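Local coordinates for protein 2-dehydropantoate 2-reductase (Enterococcus faecium, PDB 3WFI) that acts as an NADH-binding D-mandelate dehydrogenase of the ketopantoate reductase family, interconverting D-2-hydroxy acids and the matching 2-keto acids, at residues K85-Q88 against D89-S92; L236-P239 against E240-H244; S260-D264 against L265-H269. One frame throughout, in Å; residues are numbered along the deposited sequence.

Contact 1: K85-Q88 against D89-S92; sequences KMLQ and DIQS
Lys85 and Asp89 meet one helical turn apart on the solvent side of helix 80-90, and the charged contact between them is loose. Their side chains approach at a slant: Lys85 NZ stands 3.7 Å from Asp89 OD1, a long salt bridge, while the methylene Lys85 CE lies slightly closer to the other oxygen, 3.5 Å from Asp89 OD2. The lysine gets there because CG is anti to the backbone N (chi1 178°) and the chain then bends at chi2, which carries it across the carboxylate. The stronger polar partner of Asp89 is Gln62, whose NE2 is hydrogen-bonded to OD2.

Backbone bonds set the spacing of these residues. Asp89 N donates to Lys85 O at 2.8 Å in a regular i to i+4 bond. One residue later, Ile90 N reaches Met86 O at 2.9 Å, less straight at 138°, and adds a weak bond to Leu87 O at 3.2 Å. This second bond, i to i+3, is of 3-10 type and, with Ile90 at phi -103°, agrees with the 3-10 segment that begins at Gln91.

Apolar contact occupies the buried side. Met86 SD packs against the Ile90 CG2 branch at 3.7 Å, and Leu87 CD2 only just approaches Ile90 CD1, at 4.5 Å. Met86 and Ile90 also rest on Ala6 and Ile29, from strands 2-6 and 25-30, so this side of the helix lies on the Rossmann sheet; Leu87 turns to Ile112 and Ile113 of helix 109-113.

The chemistry implies a turn anchored mainly by its apolar side and its backbone bonds. The ion pair adds probably little, since it is long and lies on the outer side of the helix, and the Gln62 amide would help hold the Asp89 carboxylate in place.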
loop_
_atom_site.group_PDB
_atom_site.type_symbol
_atom_site.label_atom_id
_atom_site.label_comp_id
_atom_site.label_asym_id
_atom_site.label_seq_id
_atom_site.Cartn_x
_atom_site.Cartn_y
_atom_site.Cartn_z
ATOM N N LYS B 85 4.785 15.073 -23.776
ATOM C CA LYS B 85 5.335 16.368 -24.155
ATOM C C LYS B 85 5.993 16.353 -25.556
ATOM O O LYS B 85 5.772 17.268 -26.351
ATOM C CB LYS B 85 6.332 16.826 -23.083
ATOM C CG LYS B 85 7.024 18.142 -23.371
ATOM C CD LYS B 85 6.004 19.210 -23.660
ATOM C CE LYS B 85 6.624 20.585 -23.730
ATOM N NZ LYS B 85 5.552 21.613 -23.673
ATOM N N MET B 86 6.796 15.326 -25.843
ATOM C CA MET B 86 7.393 15.155 -27.169
ATOM C C MET B 86 6.293 15.139 -28.239
ATOM O O MET B 86 6.345 15.896 -29.214
ATOM C CB MET B 86 8.227 13.869 -27.231
ATOM C CG MET B 86 8.748 13.489 -28.619
ATOM S SD MET B 86 9.887 14.701 -29.330
ATOM C CE MET B 86 11.414 14.212 -28.528
ATOM N N LEU B 87 5.284 14.309 -28.042
ATOM C CA LEU B 87 4.174 14.219 -28.998
ATOM C C LEU B 87 3.461 15.547 -29.170
ATOM O O LEU B 87 3.180 15.944 -30.300
ATOM C CB LEU B 87 3.179 13.133 -28.581
ATOM C CG LEU B 87 3.744 11.714 -28.736
ATOM C CD1 LEU B 87 2.833 10.701 -28.057
ATOM C CD2 LEU B 87 3.944 11.368 -30.197
ATOM N N GLN B 88 3.185 16.233 -28.058
ATOM C CA GLN B 88 2.569 17.555 -28.098
ATOM C C GLN B 88 3.414 18.499 -28.939
ATOM O O GLN B 88 2.895 19.207 -29.785
ATOM C CB GLN B 88 2.400 18.144 -26.677
ATOM C CG GLN B 88 1.202 17.589 -25.907
ATOM C CD GLN B 88 1.195 17.979 -24.424
ATOM O OE1 GLN B 88 2.107 18.648 -23.930
ATOM N NE2 GLN B 88 0.170 17.532 -23.704
ATOM N N ASP B 89 4.719 18.498 -28.693
ATOM C CA ASP B 89 5.641 19.350 -29.439
ATOM C C ASP B 89 5.755 19.026 -30.931
ATOM O O ASP B 89 5.983 19.926 -31.725
ATOM C CB ASP B 89 7.040 19.292 -28.824
ATOM C CG ASP B 89 7.145 20.089 -27.537
ATOM O OD1 ASP B 89 6.272 20.940 -27.287
ATOM O OD2 ASP B 89 8.103 19.857 -26.777
ATOM N N ILE B 90 5.640 17.761 -31.315
ATOM C CA ILE B 90 5.873 17.381 -32.715
ATOM C C ILE B 90 4.597 17.122 -33.511
ATOM O O ILE B 90 4.682 16.687 -34.668
ATOM C CB ILE B 90 6.815 16.160 -32.834
ATOM C CG1 ILE B 90 6.127 14.862 -32.388
ATOM C CG2 ILE B 90 8.096 16.403 -32.050
ATOM C CD1 ILE B 90 6.974 13.619 -32.573
ATOM N N GLN B 91 3.424 17.380 -32.916
ATOM C CA GLN B 91 2.155 16.940 -33.511
ATOM C C GLN B 91 1.848 17.549 -34.868
ATOM O O GLN B 91 1.076 16.975 -35.630
ATOM C CB GLN B 91 0.969 17.189 -32.562
ATOM C CG GLN B 91 0.727 18.650 -32.225
ATOM C CD GLN B 91 -0.294 18.814 -31.122
ATOM O OE1 GLN B 91 0.014 19.312 -30.033
ATOM N NE2 GLN B 91 -1.508 18.377 -31.388
ATOM N N SER B 92 2.458 18.692 -35.186
ATOM C CA SER B 92 2.297 19.296 -36.512
ATOM C C SER B 92 2.881 18.450 -37.670
ATOM O O SER B 92 2.570 18.692 -38.826
ATOM C CB SER B 92 2.909 20.705 -36.544
ATOM O OG SER B 92 4.330 20.648 -36.527
#

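Contact 2: L236-P239 against E240-H244; sequences LDVP and EVIAH
Asp237 and Val241 are joined by the first i to i+4 backbone bond of helix 238-246, Val241 N to Asp237 O at 2.9 Å, and Ile242 N to Val238 O and Ala243 N to Pro239 O continue the series. The side chain of Asp237 folds back over the same turn. With CG anti to its own N (chi1 -177°), OD1 accepts from Glu240 N at 3.2 Å, the hydrogen bond nearly straight but arriving from above the carboxylate plane, 61° out of it. Asp237 is thus the N-cap, gripping the first turn through both its backbone O and its carboxylate. This helix belongs to the all-helical C-terminal region of the ketopantoate reductase family and packs on helices 180-191 and 214-231. The Asp237 carboxylate lies against the aliphatic start of Glu240, CG to CB 3.6 Å. Glu240 bends away at chi2, and its carboxylate, turned 82° from that of Asp237, forms a salt bridge with Arg186. On another side of the turn, Val238 CG1 presses on Ile242 CD1 at 3.4 Å, tighter than ordinary carbon contact. Leu236 CB approaches Val241 CG2 more loosely, at 4.4 Å. Helix 214-231 receives Val238 on Ala226 and Ile242 on Ala219.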
loop_
_atom_site.group_PDB
_atom_site.type_symbol
_atom_site.label_atom_id
_atom_site.label_comp_id
_atom_site.label_asym_id
_atom_site.label_seq_id
_atom_site.Cartn_x
_atom_site.Cartn_y
_atom_site.Cartn_z
ATOM N N LEU B 236 -2.743 -13.318 -20.623
ATOM C CA LEU B 236 -1.533 -13.707 -19.896
ATOM C C LEU B 236 -1.692 -15.053 -19.211
ATOM O O LEU B 236 -2.744 -15.362 -18.677
ATOM C CB LEU B 236 -1.159 -12.656 -18.844
ATOM C CG LEU B 236 -0.818 -11.250 -19.358
ATOM C CD1 LEU B 236 -0.512 -10.326 -18.193
ATOM C CD2 LEU B 236 0.347 -11.306 -20.323
ATOM N N ASP B 237 -0.640 -15.859 -19.252
ATOM C CA ASP B 237 -0.536 -17.057 -18.416
ATOM C C ASP B 237 -0.172 -16.586 -17.016
ATOM O O ASP B 237 1.002 -16.423 -16.685
ATOM C CB ASP B 237 0.535 -17.990 -19.007
ATOM C CG ASP B 237 0.668 -19.312 -18.258
ATOM O OD1 ASP B 237 0.348 -19.401 -17.058
ATOM O OD2 ASP B 237 1.127 -20.275 -18.882
ATOM N N VAL B 238 -1.185 -16.357 -16.181
ATOM C CA VAL B 238 -0.962 -15.729 -14.879
ATOM C C VAL B 238 0.011 -16.505 -13.982
ATOM O O VAL B 238 0.960 -15.918 -13.452
ATOM C CB VAL B 238 -2.290 -15.389 -14.167
ATOM C CG1 VAL B 238 -2.043 -14.978 -12.718
ATOM C CG2 VAL B 238 -3.002 -14.282 -14.933
ATOM N N PRO B 239 -0.175 -17.829 -13.843
ATOM C CA PRO B 239 0.805 -18.562 -13.033
ATOM C C PRO B 239 2.250 -18.392 -13.523
ATOM O O PRO B 239 3.158 -18.167 -12.706
ATOM C CB PRO B 239 0.339 -20.023 -13.147
ATOM C CG PRO B 239 -1.109 -19.944 -13.462
ATOM C CD PRO B 239 -1.290 -18.693 -14.280
ATOM N N GLU B 240 2.465 -18.473 -14.836
ATOM C CA GLU B 240 3.817 -18.300 -15.374
ATOM C C GLU B 240 4.328 -16.903 -15.088
ATOM O O GLU B 240 5.459 -16.735 -14.620
ATOM C CB GLU B 240 3.871 -18.589 -16.870
ATOM C CG GLU B 240 5.283 -18.743 -17.423
ATOM C CD GLU B 240 6.057 -17.428 -17.577
ATOM O OE1 GLU B 240 5.466 -16.384 -17.961
ATOM O OE2 GLU B 240 7.280 -17.435 -17.318
ATOM N N VAL B 241 3.494 -15.901 -15.337
ATOM C CA VAL B 241 3.920 -14.523 -15.109
ATOM C C VAL B 241 4.274 -14.281 -13.643
ATOM O O VAL B 241 5.292 -13.651 -13.346
ATOM C CB VAL B 241 2.899 -13.504 -15.642
ATOM C CG1 VAL B 241 3.268 -12.087 -15.218
ATOM C CG2 VAL B 241 2.826 -13.602 -17.158
ATOM N N ILE B 242 3.456 -14.811 -12.732
ATOM C CA ILE B 242 3.745 -14.745 -11.309
ATOM C C ILE B 242 5.104 -15.397 -11.007
ATOM O O ILE B 242 5.944 -14.809 -10.317
ATOM C CB ILE B 242 2.633 -15.410 -10.464
ATOM C CG1 ILE B 242 1.359 -14.566 -10.523
ATOM C CG2 ILE B 242 3.074 -15.560 -9.014
ATOM C CD1 ILE B 242 0.093 -15.284 -10.090
ATOM N N ALA B 243 5.319 -16.603 -11.521
ATOM C CA ALA B 243 6.609 -17.300 -11.319
ATOM C C ALA B 243 7.770 -16.466 -11.866
ATOM O O ALA B 243 8.837 -16.375 -11.249
ATOM C CB ALA B 243 6.588 -18.676 -11.970
ATOM N N HIS B 244 7.540 -15.820 -13.002
ATOM C CA HIS B 244 8.567 -14.965 -13.615
ATOM C C HIS B 244 8.915 -13.753 -12.736
ATOM O O HIS B 244 10.089 -13.410 -12.563
ATOM C CB HIS B 244 8.111 -14.511 -15.001
ATOM C CG HIS B 244 9.097 -13.629 -15.701
ATOM N ND1 HIS B 244 10.385 -14.030 -15.974
ATOM C CD2 HIS B 244 8.981 -12.373 -16.199
ATOM C CE1 HIS B 244 11.028 -13.057 -16.599
ATOM N NE2 HIS B 244 10.203 -12.036 -16.735
#

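Contact 3: S260-D264 against L265-H269; sequences SMYQD and LIKNH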
loop_
_atom_site.group_PDB
_atom_site.type_symbol
_atom_site.label_atom_id
_atom_site.label_comp_id
_atom_site.label_asym_id
_atom_site.label_seq_id
_atom_site.Cartn_x
_atom_site.Cartn_y
_atom_site.Cartn_z
ATOM N N SER B 260 15.347 -0.726 -10.121
ATOM C CA SER B 260 15.560 0.642 -10.631
ATOM C C SER B 260 14.735 1.718 -9.903
ATOM O O SER B 260 15.236 2.815 -9.644
ATOM C CB SER B 260 15.276 0.716 -12.130
ATOM O OG SER B 260 13.896 0.577 -12.413
ATOM N N MET B 261 13.483 1.411 -9.559
ATOM C CA MET B 261 12.624 2.398 -8.867
ATOM C C MET B 261 13.170 2.758 -7.495
ATOM O O MET B 261 13.110 3.917 -7.080
ATOM C CB MET B 261 11.180 1.896 -8.733
ATOM C CG MET B 261 10.237 2.946 -8.124
ATOM S SD MET B 261 8.506 2.475 -8.213
ATOM C CE MET B 261 8.245 2.425 -9.987
ATOM N N TYR B 262 13.701 1.760 -6.795
ATOM C CA TYR B 262 14.376 1.975 -5.521
ATOM C C TYR B 262 15.607 2.874 -5.709
ATOM O O TYR B 262 15.841 3.779 -4.916
ATOM C CB TYR B 262 14.771 0.627 -4.904
ATOM C CG TYR B 262 15.407 0.716 -3.540
ATOM C CD1 TYR B 262 14.676 0.432 -2.400
ATOM C CD2 TYR B 262 16.748 1.067 -3.386
ATOM C CE1 TYR B 262 15.251 0.509 -1.147
ATOM C CE2 TYR B 262 17.333 1.146 -2.139
ATOM C CZ TYR B 262 16.577 0.871 -1.023
ATOM O OH TYR B 262 17.128 0.954 0.226
ATOM N N GLN B 263 16.385 2.610 -6.760
ATOM C CA GLN B 263 17.546 3.443 -7.101
ATOM C C GLN B 263 17.123 4.877 -7.388
ATOM O O GLN B 263 17.735 5.812 -6.895
ATOM C CB GLN B 263 18.300 2.861 -8.304
ATOM C CG GLN B 263 18.841 1.473 -8.027
ATOM C CD GLN B 263 19.696 0.917 -9.136
ATOM O OE1 GLN B 263 19.823 1.509 -10.212
ATOM N NE2 GLN B 263 20.293 -0.237 -8.876
ATOM N N ASP B 264 16.063 5.049 -8.170
ATOM C CA ASP B 264 15.560 6.388 -8.481
ATOM C C ASP B 264 15.188 7.166 -7.217
ATOM O O ASP B 264 15.663 8.275 -6.990
ATOM C CB ASP B 264 14.329 6.314 -9.386
ATOM C CG ASP B 264 14.658 5.896 -10.818
ATOM O OD1 ASP B 264 15.854 5.930 -11.212
ATOM O OD2 ASP B 264 13.694 5.564 -11.558
ATOM N N LEU B 265 14.358 6.570 -6.376
ATOM C CA LEU B 265 13.784 7.299 -5.255
ATOM C C LEU B 265 14.686 7.311 -4.025
ATOM O O LEU B 265 15.059 8.374 -3.545
ATOM C CB LEU B 265 12.416 6.722 -4.878
ATOM C CG LEU B 265 11.658 7.462 -3.763
ATOM C CD1 LEU B 265 11.633 8.957 -4.009
ATOM C CD2 LEU B 265 10.239 6.921 -3.638
ATOM N N ILE B 266 15.012 6.129 -3.521
ATOM C CA ILE B 266 15.686 6.005 -2.227
ATOM C C ILE B 266 17.136 6.481 -2.322
ATOM O O ILE B 266 17.617 7.187 -1.428
ATOM C CB ILE B 266 15.648 4.561 -1.703
ATOM C CG1 ILE B 266 14.206 4.037 -1.626
ATOM C CG2 ILE B 266 16.343 4.456 -0.345
ATOM C CD1 ILE B 266 13.256 4.886 -0.811
ATOM N N LYS B 267 17.808 6.133 -3.419
ATOM C CA LYS B 267 19.213 6.509 -3.625
ATOM C C LYS B 267 19.399 7.867 -4.293
ATOM O O LYS B 267 20.168 8.700 -3.803
ATOM C CB LYS B 267 19.933 5.469 -4.484
ATOM C CG LYS B 267 20.144 4.120 -3.838
ATOM C CD LYS B 267 21.255 3.370 -4.590
ATOM C CE LYS B 267 22.508 4.209 -4.897
ATOM N NZ LYS B 267 23.617 3.417 -5.510
ATOM N N ASN B 268 18.748 8.071 -5.434
ATOM C CA ASN B 268 18.980 9.270 -6.245
ATOM C C ASN B 268 18.041 10.435 -5.913
ATOM O O ASN B 268 18.190 11.529 -6.469
ATOM C CB ASN B 268 18.868 8.932 -7.733
ATOM C CG ASN B 268 19.893 7.905 -8.184
ATOM O OD1 ASN B 268 20.672 7.400 -7.394
ATOM N ND2 ASN B 268 19.890 7.599 -9.470
ATOM N N HIS B 269 17.077 10.194 -5.023
ATOM C CA HIS B 269 16.058 11.192 -4.653
ATOM C C HIS B 269 15.439 11.832 -5.889
ATOM O O HIS B 269 15.357 13.053 -6.015
ATOM C CB HIS B 269 16.592 12.230 -3.655
ATOM C CG HIS B 269 16.769 11.693 -2.268
ATOM N ND1 HIS B 269 17.716 12.185 -1.398
ATOM C CD2 HIS B 269 16.116 10.715 -1.599
ATOM C CE1 HIS B 269 17.639 11.533 -0.251
ATOM N NE2 HIS B 269 16.678 10.633 -0.347
#
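The ring of Tyr262 lies against Ile266, one helical turn further on, and meets it face on. Ile266 CG1 sits 3.8 Å from the centroid of the Tyr262 ring, 15° off the ring normal, a CH-pi contact over one face, on the CD1/CE1 flank. The other branch lies over the same face toward the phenol end, with Ile266 CG2 3.7 Å from Tyr262 CZ. The torsion that brings the ring there is chi1 -177°, which places CG anti to the backbone N and lays the ring along the helix toward Ile266. A hydrogen bond with Asp202 OD1 tethers the phenol end, while the isoleucine over one face would limit the ring's rotation; Tyr258 meets the ring with planes at about 35°.

In the backbone of the same turn the helix widens into a pi-type turn. Tyr262 O accepts from Ile266 N at 2.9 Å and, weakly, from Lys267 N at 3.4 Å, and Asn268 N reaches Gln263 O at 2.9 Å in an i to i+5 bond, one residue longer than the alpha-helical pattern. The chain then leaves helical geometry at His269, with positive phi. Asn268 folds back over the same carbonyl, its CG 3.3 Å from Gln263 O. The Asp264 carboxylate is engaged beyond these residues, OD1 forming a salt bridge with NH2 of Arg270, an NAD(+)-binding residue.

In the fold
Along the chain the three contacts come in series. Each is a local turn whose two segments adjoin, closing no long loop, and none nests in or crosses another. Contact 1 lies in the last turns of helix 80-90 in the Rossmann-type N-terminal region, setting that helix on strands 2-6 and 25-30 and against helix 109-113. Contact 2 opens helix 238-246 and contact 3 spans helix 260-267 and the residues that follow; both lie in the C-terminal helical region. Contacts 1 and 2 fall on opposite sides of the chain's centre, their centres 37 Å apart. Contact 2 joins its helix to helices 180-191 and 214-231, contact 3 to helices 194-201 and 293-308.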